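Local coordinates for vanadium-dependent haloperoxidase (Zobellia galactanivorans, PDB 4CIT), which probably uses hydrogen peroxide to oxidise iodide at a vanadate centre, as a bacterial iodoperoxidase of the vanadium-dependent haloperoxidase family, at residues A[217-221]-A[438-442]; A[118-122]-A[160-164]; A[284-288]-A[393-397]; A[243-248]-A[349-355]. All blocks are in the same frame, centred on the assembly; numbering follows the deposited sequence. Where two conformers were deposited one is given.

How the contacts relate
Following the chain from its N terminus, contact 2 closes first, pairing helices 108-123 and 146-167 across a short, mostly helical loop that ends before the other three contacts open. Contact 1 opens next and closes last, spanning a much larger loop from the loop ahead of helix 235-253 to helix 426-446 near the C terminus. Contacts 3 and 4 both nest inside that span, and they cross: 284-288 lies between 243-248 and 349-355, and 393-397 lies beyond 349-355. Contact 4 ties helix 235-253 to the loop after helix 340-347; contact 3 joins the approach to helix 288-302 with the hairpin loop between strands 389-391 and 402-404. Contacts 2 and 4 lie farthest apart, their centres about 46 Å from each other.

Contact 1: A[217-221]-A[438-442]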
loop_
_atom_site.group_PDB
_atom_site.type_symbol
_atom_site.label_atom_id
_atom_site.label_comp_id
_atom_site.label_asym_id
_atom_site.label_seq_id
_atom_site.Cartn_x
_atom_site.Cartn_y
_atom_site.Cartn_z
ATOM N N ALA A 217 8.243 -11.978 -9.703
ATOM C CA ALA A 217 7.974 -11.780 -8.269
ATOM C C ALA A 217 9.212 -11.811 -7.388
ATOM O O ALA A 217 9.273 -11.162 -6.369
ATOM C CB ALA A 217 6.934 -12.772 -7.780
ATOM N N ALA A 218 10.139 -12.697 -7.727
ATOM C CA ALA A 218 11.388 -12.886 -7.020
ATOM C C ALA A 218 12.559 -11.976 -7.347
ATOM O O ALA A 218 13.643 -12.186 -6.803
ATOM C CB ALA A 218 11.865 -14.380 -7.164
ATOM N N GLN A 219 12.348 -10.908 -8.085
ATOM C CA GLN A 219 13.404 -10.058 -8.553
ATOM C C GLN A 219 14.234 -9.448 -7.409
ATOM O O GLN A 219 15.449 -9.172 -7.567
ATOM C CB GLN A 219 12.836 -9.004 -9.480
ATOM C CG GLN A 219 13.915 -8.130 -10.134
ATOM C CD GLN A 219 13.338 -7.119 -11.040
ATOM O OE1 GLN A 219 12.171 -7.174 -11.366
ATOM N NE2 GLN A 219 14.151 -6.128 -11.411
ATOM N N PHE A 220 13.569 -9.163 -6.305
ATOM C CA PHE A 220 14.214 -8.593 -5.169
ATOM C C PHE A 220 14.288 -9.527 -3.976
ATOM O O PHE A 220 14.328 -9.072 -2.794
ATOM C CB PHE A 220 13.505 -7.245 -4.859
ATOM C CG PHE A 220 13.836 -6.215 -5.909
ATOM C CD1 PHE A 220 15.064 -5.574 -5.921
ATOM C CD2 PHE A 220 12.938 -5.993 -6.949
ATOM C CE1 PHE A 220 15.382 -4.681 -6.967
ATOM C CE2 PHE A 220 13.261 -5.164 -8.006
ATOM C CZ PHE A 220 14.489 -4.521 -8.010
ATOM N N LYS A 221 14.380 -10.802 -4.230
ATOM C CA LYS A 221 14.562 -11.814 -3.163
ATOM C C LYS A 221 15.795 -11.366 -2.314
ATOM O O LYS A 221 16.856 -11.174 -2.915
ATOM C CB LYS A 221 14.929 -13.132 -3.801
ATOM C CG LYS A 221 15.279 -14.233 -2.819
ATOM C CD LYS A 221 15.304 -15.602 -3.512
ATOM C CE LYS A 221 16.491 -15.819 -4.415
ATOM N NZ LYS A 221 17.755 -15.581 -3.685
ATOM N N ASP A 438 15.442 -0.993 -2.392
ATOM C CA ASP A 438 15.977 -1.487 -3.660
ATOM C C ASP A 438 14.855 -1.591 -4.710
ATOM O O ASP A 438 15.071 -1.197 -5.927
ATOM C CB ASP A 438 16.733 -2.774 -3.532
ATOM C CG ASP A 438 18.090 -2.640 -2.789
ATOM O OD1 ASP A 438 18.512 -1.499 -2.550
ATOM O OD2 ASP A 438 18.674 -3.717 -2.472
ATOM N N LEU A 439 13.717 -2.149 -4.318
ATOM C CA LEU A 439 12.580 -2.291 -5.221
ATOM C C LEU A 439 12.044 -0.892 -5.657
ATOM O O LEU A 439 11.754 -0.664 -6.826
ATOM C CB LEU A 439 11.504 -3.159 -4.574
ATOM C CG LEU A 439 10.265 -3.469 -5.430
ATOM C CD1 LEU A 439 9.639 -4.798 -4.961
ATOM C CD2 LEU A 439 9.248 -2.354 -5.278
ATOM N N GLY A 440 11.937 0.034 -4.730
ATOM C CA GLY A 440 11.363 1.328 -4.991
ATOM C C GLY A 440 12.318 2.102 -5.906
ATOM O O GLY A 440 11.821 2.773 -6.838
ATOM N N THR A 441 13.650 1.923 -5.725
ATOM C CA THR A 441 14.669 2.487 -6.634
ATOM C C THR A 441 14.529 1.987 -8.045
ATOM O O THR A 441 14.578 2.766 -9.031
ATOM C CB THR A 441 16.103 2.292 -6.055
ATOM O OG1 THR A 441 16.120 2.966 -4.756
ATOM C CG2 THR A 441 17.200 2.900 -6.971
ATOM N N PHE A 442 14.322 0.690 -8.178
ATOM C CA PHE A 442 14.118 0.114 -9.496
ATOM C C PHE A 442 12.849 0.728 -10.171
ATOM O O PHE A 442 12.858 1.048 -11.387
ATOM C CB PHE A 442 13.967 -1.401 -9.333
ATOM C CG PHE A 442 13.496 -2.137 -10.561
ATOM C CD1 PHE A 442 14.389 -2.441 -11.630
ATOM C CD2 PHE A 442 12.227 -2.546 -10.627
ATOM C CE1 PHE A 442 13.939 -3.046 -12.812
ATOM C CE2 PHE A 442 11.782 -3.242 -11.741
ATOM C CZ PHE A 442 12.618 -3.478 -12.819
#
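Residues 218-221 make a type I beta turn, closed by the hydrogen bond from Lys221 N to Ala218 O (3.0 Å), and this turn lies against one turn of helix 426-446, where Phe442 N bonds back to Asp438 O at 3.0 Å. The backbones come nearest at Phe220 and Leu439, whose CA atoms are 6.5 Å apart. This puts the third position of the turn, Phe220, at the helix surface. Its ring lies flat over the backbone of Leu439: Leu439 CA sits 3.9 Å from the ring centroid, almost on the ring normal, a CH-pi contact, and Phe220 CD2 is 4.0 Å from Leu439 CB. The example illustrates how an irregular loop can pack on a helical bundle through an aromatic side chain laid on a helix. Here the helix lies in the PAP2 region of the haloperoxidase, and Ala217 and Ala218 rest on helix 307-335 of the same bundle. One helical turn on from Asp438, Phe442 brings its CB to 3.4 Å from Phe220 CZ, while the two rings meet obliquely, their planes at 55° and centroids 5.5 Å apart. Gln219, extended with chi1 and chi2 both t, lays NE2 over the face of the Phe442 ring, 3.4 Å from CZ; its OE1 is held by the backbone of Asp215. Asp438 adds its CB, 4.0 Å from Phe220 CD1, and turns its carboxylate to Lys434.

Contact 2: A[118-122]-A[160-164]; sequences ELSKR and ADHIG
A salt-bridge network laid along one side of an apolar helix-helix interface is the motif here, in the helical scaffold of the haloperoxidase. Segments 118-122 and 160-164 are both regular helix; their axes approach to 10.5 Å and run in broadly the same direction, 42° apart, with a signed crossing angle of -42°. Register is set by Leu119 and Ala160, with CA atoms 6.3 Å apart. Leu119, chi1 m and chi2 t, points toward the partner helix: its CG lies 4.0 Å from Ala160 CB, its CD2 3.5 Å from Ala160 O, and its CD1 3.7 Å from Ile163 CG2. Glu118 CG also packs on Ala160 CB at 3.7 Å. Arg122, chi1 m and otherwise extended, crosses the gap. Its NE bonds Glu118 OE2 at 2.7 Å, and its NH2 reaches Asp161 OD1 at 2.8 Å, near the guanidinium plane. Lys121 NZ meets Glu118 OE1 at 2.9 Å, so Glu118 holds two cations and Arg122 two carboxylates. A water accepts from Arg122 NH1 (2.9 Å) and donates to Asp161 O (2.8 Å). Gly164 makes room for this guanidinium, Arg122 NH1 standing 4.0 Å from Gly164 CA where a CB would collide. Behind the pair, helix 59-80 offers Ala72 to both Leu119 and Ile163 and Pro69 to Leu119, while Ser120 faces helix 38-55.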
loop_
_atom_site.group_PDB
_atom_site.type_symbol
_atom_site.label_atom_id
_atom_site.label_comp_id
_atom_site.label_asym_id
_atom_site.label_seq_id
_atom_site.Cartn_x
_atom_site.Cartn_y
_atom_site.Cartn_z
ATOM N N GLU A 118 -15.220 3.992 -10.547
ATOM C CA GLU A 118 -15.796 2.771 -11.097
ATOM C C GLU A 118 -14.898 1.542 -10.819
ATOM O O GLU A 118 -15.358 0.505 -10.374
ATOM C CB GLU A 118 -15.892 2.906 -12.665
ATOM C CG GLU A 118 -16.186 1.631 -13.439
ATOM C CD GLU A 118 -17.484 0.935 -13.111
ATOM O OE1 GLU A 118 -18.366 1.510 -12.487
ATOM O OE2 GLU A 118 -17.553 -0.307 -13.333
ATOM N N LEU A 119 -13.565 1.680 -11.005
ATOM C CA LEU A 119 -12.678 0.548 -10.712
ATOM C C LEU A 119 -12.576 0.269 -9.230
ATOM O O LEU A 119 -12.548 -0.906 -8.838
ATOM C CB LEU A 119 -11.293 0.739 -11.313
ATOM C CG LEU A 119 -11.396 0.729 -12.815
ATOM C CD1 LEU A 119 -10.052 0.925 -13.337
ATOM C CD2 LEU A 119 -11.880 -0.590 -13.378
ATOM N N SER A 120 -12.557 1.315 -8.426
ATOM C CA SER A 120 -12.565 1.141 -6.983
ATOM C C SER A 120 -13.815 0.288 -6.542
ATOM O O SER A 120 -13.689 -0.643 -5.783
ATOM C CB SER A 120 -12.566 2.419 -6.275
ATOM O OG SER A 120 -11.344 3.094 -6.431
ATOM N N LYS A 121 -14.980 0.618 -7.085
ATOM C CA LYS A 121 -16.231 -0.097 -6.856
ATOM C C LYS A 121 -16.082 -1.535 -7.250
ATOM O O LYS A 121 -16.512 -2.408 -6.488
ATOM C CB LYS A 121 -17.361 0.531 -7.638
ATOM C CG LYS A 121 -18.764 0.012 -7.429
ATOM C CD LYS A 121 -19.594 0.261 -8.686
ATOM C CE LYS A 121 -19.239 -0.777 -9.747
ATOM N NZ LYS A 121 -19.908 -0.442 -11.054
ATOM N N ARG A 122 -15.508 -1.834 -8.402
ATOM C CA ARG A 122 -15.322 -3.210 -8.800
ATOM C C ARG A 122 -14.420 -4.022 -7.872
ATOM O O ARG A 122 -14.622 -5.244 -7.775
ATOM C CB ARG A 122 -14.778 -3.313 -10.196
ATOM C CG ARG A 122 -15.648 -2.756 -11.254
ATOM C CD ARG A 122 -15.103 -3.119 -12.620
ATOM N NE ARG A 122 -15.605 -2.209 -13.624
ATOM C CZ ARG A 122 -15.303 -2.346 -14.915
ATOM N NH1 ARG A 122 -14.518 -3.367 -15.324
ATOM N NH2 ARG A 122 -15.783 -1.475 -15.795
ATOM N N ALA A 160 -12.191 2.832 -17.945
ATOM C CA ALA A 160 -12.307 1.860 -16.898
ATOM C C ALA A 160 -12.543 0.489 -17.458
ATOM O O ALA A 160 -11.994 -0.500 -16.922
ATOM C CB ALA A 160 -13.467 2.210 -15.936
ATOM N N ASP A 161 -13.296 0.346 -18.576
ATOM C CA ASP A 161 -13.497 -0.940 -19.121
ATOM C C ASP A 161 -12.181 -1.478 -19.666
ATOM O O ASP A 161 -11.944 -2.685 -19.595
ATOM C CB ASP A 161 -14.562 -1.025 -20.250
ATOM C CG ASP A 161 -16.017 -0.816 -19.720
ATOM O OD1 ASP A 161 -16.342 -1.070 -18.482
ATOM O OD2 ASP A 161 -16.830 -0.363 -20.553
ATOM N N HIS A 162 -11.375 -0.622 -20.276
ATOM C CA HIS A 162 -10.129 -1.067 -20.855
ATOM C C HIS A 162 -9.217 -1.555 -19.744
ATOM O O HIS A 162 -8.564 -2.643 -19.830
ATOM C CB HIS A 162 -9.518 0.001 -21.775
ATOM C CG HIS A 162 -8.142 -0.340 -22.281
ATOM N ND1 HIS A 162 -7.954 -1.007 -23.459
ATOM C CD2 HIS A 162 -6.898 -0.065 -21.797
ATOM C CE1 HIS A 162 -6.660 -1.187 -23.673
ATOM N NE2 HIS A 162 -5.991 -0.599 -22.680
ATOM N N ILE A 163 -9.062 -0.698 -18.748
ATOM C CA ILE A 163 -8.187 -1.020 -17.648
ATOM C C ILE A 163 -8.705 -2.257 -16.881
ATOM O O ILE A 163 -7.894 -3.161 -16.516
ATOM C CB ILE A 163 -8.023 0.169 -16.726
ATOM C CG1 ILE A 163 -7.406 1.321 -17.541
ATOM C CG2 ILE A 163 -7.274 -0.276 -15.471
ATOM C CD1 ILE A 163 -5.956 1.163 -17.922
ATOM N N GLY A 164 -10.022 -2.369 -16.779
ATOM C CA GLY A 164 -10.660 -3.576 -16.174
ATOM C C GLY A 164 -10.309 -4.900 -16.882
ATOM O O GLY A 164 -10.048 -5.901 -16.242
HETATM O O HOH W 1 -13.663 -4.115 -17.954
#

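Contact 3: A[284-288]-A[393-397]; sequences KKITP and TEVPY
Tyr397, Ile286 and Lys284 carry most of this contact between two irregular segments. Residues 284-287 are extended and lead to Thr287, the N-cap of helix 288-302; residues 393-397 turn through a short 3-10 segment at 395-396, with Tyr397 N bonded to Glu394 O at 2.8 Å. Tyr397 (chi1 m, chi2 -68°) presents a ring face to Ile286 (chi1 p, chi2 t). Ile286 CG2 is 3.8 Å from the ring centroid, 26° off the normal, a CH-pi contact, and 3.5 Å from Tyr397 CZ. Lys284 runs beside the same ring, its CE 3.5 Å from Tyr397 CD1, and its NZ makes a weak hydrogen bond to Pro396 O at 2.9 Å. Ile53 of helix 38-55 touches all three side chains. A water accepts from Ile286 N and donates to Glu394 OE1, each at 2.9 Å. Hydrophobic contact thus joins the hairpin loop to the helix approach, while the direct polar link is weak and the backbone amide of Ile286 reaches the Glu394 carboxylate through water.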
loop_
_atom_site.group_PDB
_atom_site.type_symbol
_atom_site.label_atom_id
_atom_site.label_comp_id
_atom_site.label_asym_id
_atom_site.label_seq_id
_atom_site.Cartn_x
_atom_site.Cartn_y
_atom_site.Cartn_z
ATOM N N LYS A 284 -11.320 -1.524 13.840
ATOM C CA LYS A 284 -11.175 -0.435 12.833
ATOM C C LYS A 284 -9.706 -0.002 12.666
ATOM O O LYS A 284 -9.212 0.899 13.351
ATOM C CB LYS A 284 -12.067 0.767 13.221
ATOM C CG LYS A 284 -12.401 1.679 12.036
ATOM C CD LYS A 284 -13.317 2.866 12.350
ATOM C CE LYS A 284 -12.509 4.145 12.623
ATOM N NZ LYS A 284 -13.056 5.393 12.000
ATOM N N LYS A 285 -8.950 -0.680 11.818
ATOM C CA LYS A 285 -7.599 -0.218 11.546
ATOM C C LYS A 285 -7.227 -0.244 10.041
ATOM O O LYS A 285 -7.814 -1.060 9.335
ATOM C CB LYS A 285 -6.658 -1.078 12.300
ATOM C CG LYS A 285 -6.363 -0.551 13.691
ATOM C CD LYS A 285 -5.906 -1.717 14.532
ATOM C CE LYS A 285 -5.060 -2.666 13.682
ATOM N NZ LYS A 285 -3.823 -2.995 14.412
ATOM N N ILE A 286 -6.376 0.690 9.582
ATOM C CA ILE A 286 -5.937 0.684 8.193
ATOM C C ILE A 286 -4.690 -0.208 8.010
ATOM O O ILE A 286 -4.009 -0.499 8.944
ATOM C CB ILE A 286 -5.723 2.099 7.631
ATOM C CG1 ILE A 286 -4.661 2.915 8.370
ATOM C CG2 ILE A 286 -7.056 2.800 7.600
ATOM C CD1 ILE A 286 -4.307 4.212 7.644
ATOM N N THR A 287 -4.409 -0.674 6.804
ATOM C CA THR A 287 -3.222 -1.424 6.527
ATOM C C THR A 287 -2.012 -0.534 6.200
ATOM O O THR A 287 -2.173 0.657 5.955
ATOM C CB THR A 287 -3.471 -2.351 5.344
ATOM O OG1 THR A 287 -3.761 -1.540 4.229
ATOM C CG2 THR A 287 -4.608 -3.339 5.637
ATOM N N PRO A 288 -0.816 -1.090 6.157
ATOM C CA PRO A 288 0.333 -0.256 5.894
ATOM C C PRO A 288 0.320 0.443 4.548
ATOM O O PRO A 288 0.798 1.600 4.445
ATOM C CB PRO A 288 1.520 -1.260 5.952
ATOM C CG PRO A 288 1.049 -2.256 6.932
ATOM C CD PRO A 288 -0.421 -2.454 6.606
ATOM N N THR A 393 -2.828 10.577 9.743
ATOM C CA THR A 393 -3.565 9.522 9.079
ATOM C C THR A 393 -4.294 8.596 10.024
ATOM O O THR A 393 -5.317 8.040 9.627
ATOM C CB THR A 393 -2.666 8.653 8.174
ATOM O OG1 THR A 393 -1.635 8.028 8.951
ATOM C CG2 THR A 393 -2.036 9.476 7.108
ATOM N N GLU A 394 -3.787 8.443 11.239
ATOM C CA GLU A 394 -4.265 7.533 12.246
ATOM C C GLU A 394 -5.218 8.199 13.222
ATOM O O GLU A 394 -5.835 7.506 14.026
ATOM C CB GLU A 394 -3.078 6.939 13.026
ATOM C CG GLU A 394 -2.029 6.145 12.197
ATOM C CD GLU A 394 -2.531 4.762 11.680
ATOM O OE1 GLU A 394 -3.423 4.165 12.315
ATOM O OE2 GLU A 394 -1.976 4.175 10.741
ATOM N N VAL A 395 -5.418 9.530 13.106
ATOM C CA VAL A 395 -6.364 10.195 13.962
ATOM C C VAL A 395 -7.753 9.573 13.921
ATOM O O VAL A 395 -8.355 9.436 14.934
ATOM C CB VAL A 395 -6.367 11.724 13.736
ATOM C CG1 VAL A 395 -7.455 12.443 14.519
ATOM C CG2 VAL A 395 -5.025 12.324 14.137
ATOM N N PRO A 396 -8.312 9.260 12.767
ATOM C CA PRO A 396 -9.643 8.602 12.814
ATOM C C PRO A 396 -9.676 7.180 13.348
ATOM O O PRO A 396 -10.795 6.602 13.453
ATOM C CB PRO A 396 -10.004 8.482 11.326
ATOM C CG PRO A 396 -9.201 9.514 10.673
ATOM C CD PRO A 396 -7.889 9.501 11.371
ATOM N N TYR A 397 -8.500 6.602 13.689
ATOM C CA TYR A 397 -8.344 5.184 14.079
ATOM C C TYR A 397 -7.777 5.135 15.475
ATOM O O TYR A 397 -7.085 4.207 15.804
ATOM C CB TYR A 397 -7.439 4.420 13.047
ATOM C CG TYR A 397 -7.991 4.612 11.708
ATOM C CD1 TYR A 397 -9.201 4.044 11.374
ATOM C CD2 TYR A 397 -7.369 5.422 10.769
ATOM C CE1 TYR A 397 -9.802 4.278 10.138
ATOM C CE2 TYR A 397 -7.967 5.655 9.505
ATOM C CZ TYR A 397 -9.171 5.104 9.199
ATOM O OH TYR A 397 -9.746 5.292 7.954
HETATM O O HOH W 2 -4.942 1.728 11.900
#

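Contact 4: A[243-248]-A[349-355]; sequences VYDVRN and DDSWKPV
An Asx turn shapes the loop that follows helix 340-347 in the PAP2 region and here joins it to helix 235-253: Asp349 OD1 accepts from Ser351 N at 2.9 Å and from Ser351 OG at 2.7 Å, within a type I beta turn from Asp349 to Trp352. The other carboxylate oxygen, Asp349 OD2, accepts a hydrogen bond from Tyr244 OH at 2.7 Å. Beyond the turn the chain extends through 352-354. The CA pairs Tyr244-Trp352 (7.9 Å) and Arg247-Pro354 (6.6 Å) set the register. Trp352 (chi1 t, chi2 93°) donates NE1 to Tyr244 O at 3.2 Å; that carbonyl also accepts the helical bond from Asn248 N at 3.1 Å. The Tyr244 ring (chi1 t) lies 25° from the plane of the five-membered Trp352 ring, slid so that they barely overlap, centroids 4.6 Å apart. Arg247 (chi1 t, chi2 m) gives NE to Lys353 O at 2.7 Å, and a water accepts from its NH2 and donates to Pro354 O, both at 2.9 Å. Val355 CG2 lies over the guanidinium face, 3.8 Å from Arg247 NH1.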
loop_
_atom_site.group_PDB
_atom_site.type_symbol
_atom_site.label_atom_id
_atom_site.label_comp_id
_atom_site.label_asym_id
_atom_site.label_seq_id
_atom_site.Cartn_x
_atom_site.Cartn_y
_atom_site.Cartn_z
ATOM N N VAL A 243 14.363 -9.453 20.747
ATOM C CA VAL A 243 12.926 -9.338 20.801
ATOM C C VAL A 243 12.426 -9.445 22.213
ATOM O O VAL A 243 11.634 -8.627 22.697
ATOM C CB VAL A 243 12.216 -10.315 19.837
ATOM C CG1 VAL A 243 10.693 -10.108 19.967
ATOM C CG2 VAL A 243 12.635 -9.979 18.410
ATOM N N TYR A 244 12.896 -10.490 22.870
ATOM C CA TYR A 244 12.475 -10.829 24.249
ATOM C C TYR A 244 12.833 -9.693 25.185
ATOM O O TYR A 244 11.974 -9.167 25.933
ATOM C CB TYR A 244 13.178 -12.110 24.635
ATOM C CG TYR A 244 12.856 -12.560 26.038
ATOM C CD1 TYR A 244 11.677 -13.162 26.321
ATOM C CD2 TYR A 244 13.770 -12.395 27.045
ATOM C CE1 TYR A 244 11.351 -13.619 27.611
ATOM C CE2 TYR A 244 13.479 -12.876 28.333
ATOM C CZ TYR A 244 12.238 -13.434 28.600
ATOM O OH TYR A 244 11.903 -13.917 29.859
ATOM N N ASP A 245 14.070 -9.266 25.117
ATOM C CA ASP A 245 14.666 -8.231 25.980
ATOM C C ASP A 245 14.068 -6.813 25.764
ATOM O O ASP A 245 13.765 -6.069 26.706
ATOM C CB ASP A 245 16.213 -8.111 25.848
ATOM C CG ASP A 245 16.958 -9.320 26.427
ATOM O OD1 ASP A 245 16.351 -10.110 27.213
ATOM O OD2 ASP A 245 18.149 -9.504 26.116
ATOM N N VAL A 246 13.905 -6.416 24.501
ATOM C CA VAL A 246 13.208 -5.187 24.204
ATOM C C VAL A 246 11.843 -5.117 24.852
ATOM O O VAL A 246 11.435 -4.070 25.363
ATOM C CB VAL A 246 13.129 -4.950 22.656
ATOM C CG1 VAL A 246 12.162 -3.817 22.266
ATOM C CG2 VAL A 246 14.466 -4.668 22.136
ATOM N N ARG A 247 11.022 -6.178 24.724
ATOM C CA ARG A 247 9.686 -6.182 25.270
ATOM C C ARG A 247 9.781 -6.028 26.770
ATOM O O ARG A 247 9.032 -5.204 27.364
ATOM C CB ARG A 247 8.973 -7.505 24.882
ATOM C CG ARG A 247 7.515 -7.466 25.197
ATOM C CD ARG A 247 7.177 -7.736 26.630
ATOM N NE ARG A 247 5.722 -7.392 26.658
ATOM C CZ ARG A 247 5.177 -6.209 26.914
ATOM N NH1 ARG A 247 5.893 -5.160 27.293
ATOM N NH2 ARG A 247 3.877 -6.093 26.871
ATOM N N ASN A 248 10.729 -6.718 27.368
ATOM C CA ASN A 248 10.871 -6.621 28.866
ATOM C C ASN A 248 11.329 -5.248 29.342
ATOM O O ASN A 248 10.842 -4.786 30.396
ATOM C CB ASN A 248 11.766 -7.731 29.422
ATOM C CG ASN A 248 11.141 -9.133 29.270
ATOM O OD1 ASN A 248 9.931 -9.258 29.081
ATOM N ND2 ASN A 248 11.971 -10.151 29.200
ATOM N N ASP A 349 10.024 -18.692 27.835
ATOM C CA ASP A 349 9.245 -18.023 28.896
ATOM C C ASP A 349 7.784 -18.194 28.461
ATOM O O ASP A 349 7.334 -17.564 27.497
ATOM C CB ASP A 349 9.646 -16.566 29.030
ATOM C CG ASP A 349 8.904 -15.803 30.125
ATOM O OD1 ASP A 349 7.801 -16.220 30.575
ATOM O OD2 ASP A 349 9.407 -14.687 30.452
ATOM N N ASP A 350 7.036 -19.001 29.220
ATOM C CA ASP A 350 5.650 -19.238 28.813
ATOM C C ASP A 350 4.683 -18.109 29.178
ATOM O O ASP A 350 3.481 -18.176 28.739
ATOM C CB ASP A 350 5.140 -20.603 29.274
ATOM C CG ASP A 350 5.198 -20.822 30.805
ATOM O OD1 ASP A 350 5.418 -19.878 31.525
ATOM O OD2 ASP A 350 4.955 -21.945 31.269
ATOM N N SER A 351 5.124 -17.116 29.888
ATOM C CA SER A 351 4.322 -15.960 30.267
ATOM C C SER A 351 4.556 -14.698 29.363
ATOM O O SER A 351 3.759 -13.710 29.450
ATOM C CB SER A 351 4.620 -15.589 31.712
ATOM O OG SER A 351 5.871 -14.851 31.785
ATOM N N TRP A 352 5.546 -14.746 28.504
ATOM C CA TRP A 352 5.865 -13.560 27.714
ATOM C C TRP A 352 4.824 -13.291 26.655
ATOM O O TRP A 352 4.313 -14.248 26.011
ATOM C CB TRP A 352 7.227 -13.762 27.075
ATOM C CG TRP A 352 7.868 -12.604 26.361
ATOM C CD1 TRP A 352 8.740 -11.696 26.869
ATOM C CD2 TRP A 352 7.654 -12.231 24.987
ATOM N NE1 TRP A 352 9.198 -10.834 25.831
ATOM C CE2 TRP A 352 8.509 -11.144 24.689
ATOM C CE3 TRP A 352 6.877 -12.765 23.954
ATOM C CZ2 TRP A 352 8.624 -10.614 23.448
ATOM C CZ3 TRP A 352 6.983 -12.188 22.724
ATOM C CH2 TRP A 352 7.841 -11.120 22.488
ATOM N N LYS A 353 4.525 -11.993 26.447
ATOM C CA LYS A 353 3.603 -11.580 25.388
ATOM C C LYS A 353 4.172 -10.392 24.652
ATOM O O LYS A 353 4.703 -9.513 25.263
ATOM C CB LYS A 353 2.275 -11.156 25.967
ATOM C CG LYS A 353 1.590 -12.274 26.773
ATOM C CD LYS A 353 1.225 -13.458 25.911
ATOM C CE LYS A 353 0.536 -14.574 26.761
ATOM N NZ LYS A 353 -0.561 -13.945 27.543
ATOM N N PRO A 354 3.997 -10.350 23.347
ATOM C CA PRO A 354 4.426 -9.218 22.598
ATOM C C PRO A 354 3.557 -8.021 22.865
ATOM O O PRO A 354 2.397 -8.181 23.246
ATOM C CB PRO A 354 4.281 -9.702 21.131
ATOM C CG PRO A 354 3.232 -10.729 21.191
ATOM C CD PRO A 354 3.406 -11.397 22.537
ATOM N N VAL A 355 4.070 -6.822 22.623
ATOM C CA VAL A 355 3.294 -5.612 22.740
ATOM C C VAL A 355 2.104 -5.636 21.786
ATOM O O VAL A 355 0.974 -5.317 22.189
ATOM C CB VAL A 355 4.153 -4.353 22.491
ATOM C CG1 VAL A 355 3.313 -3.122 22.323
ATOM C CG2 VAL A 355 5.044 -4.094 23.701
HETATM O O HOH W 3 1.546 -7.522 25.981
#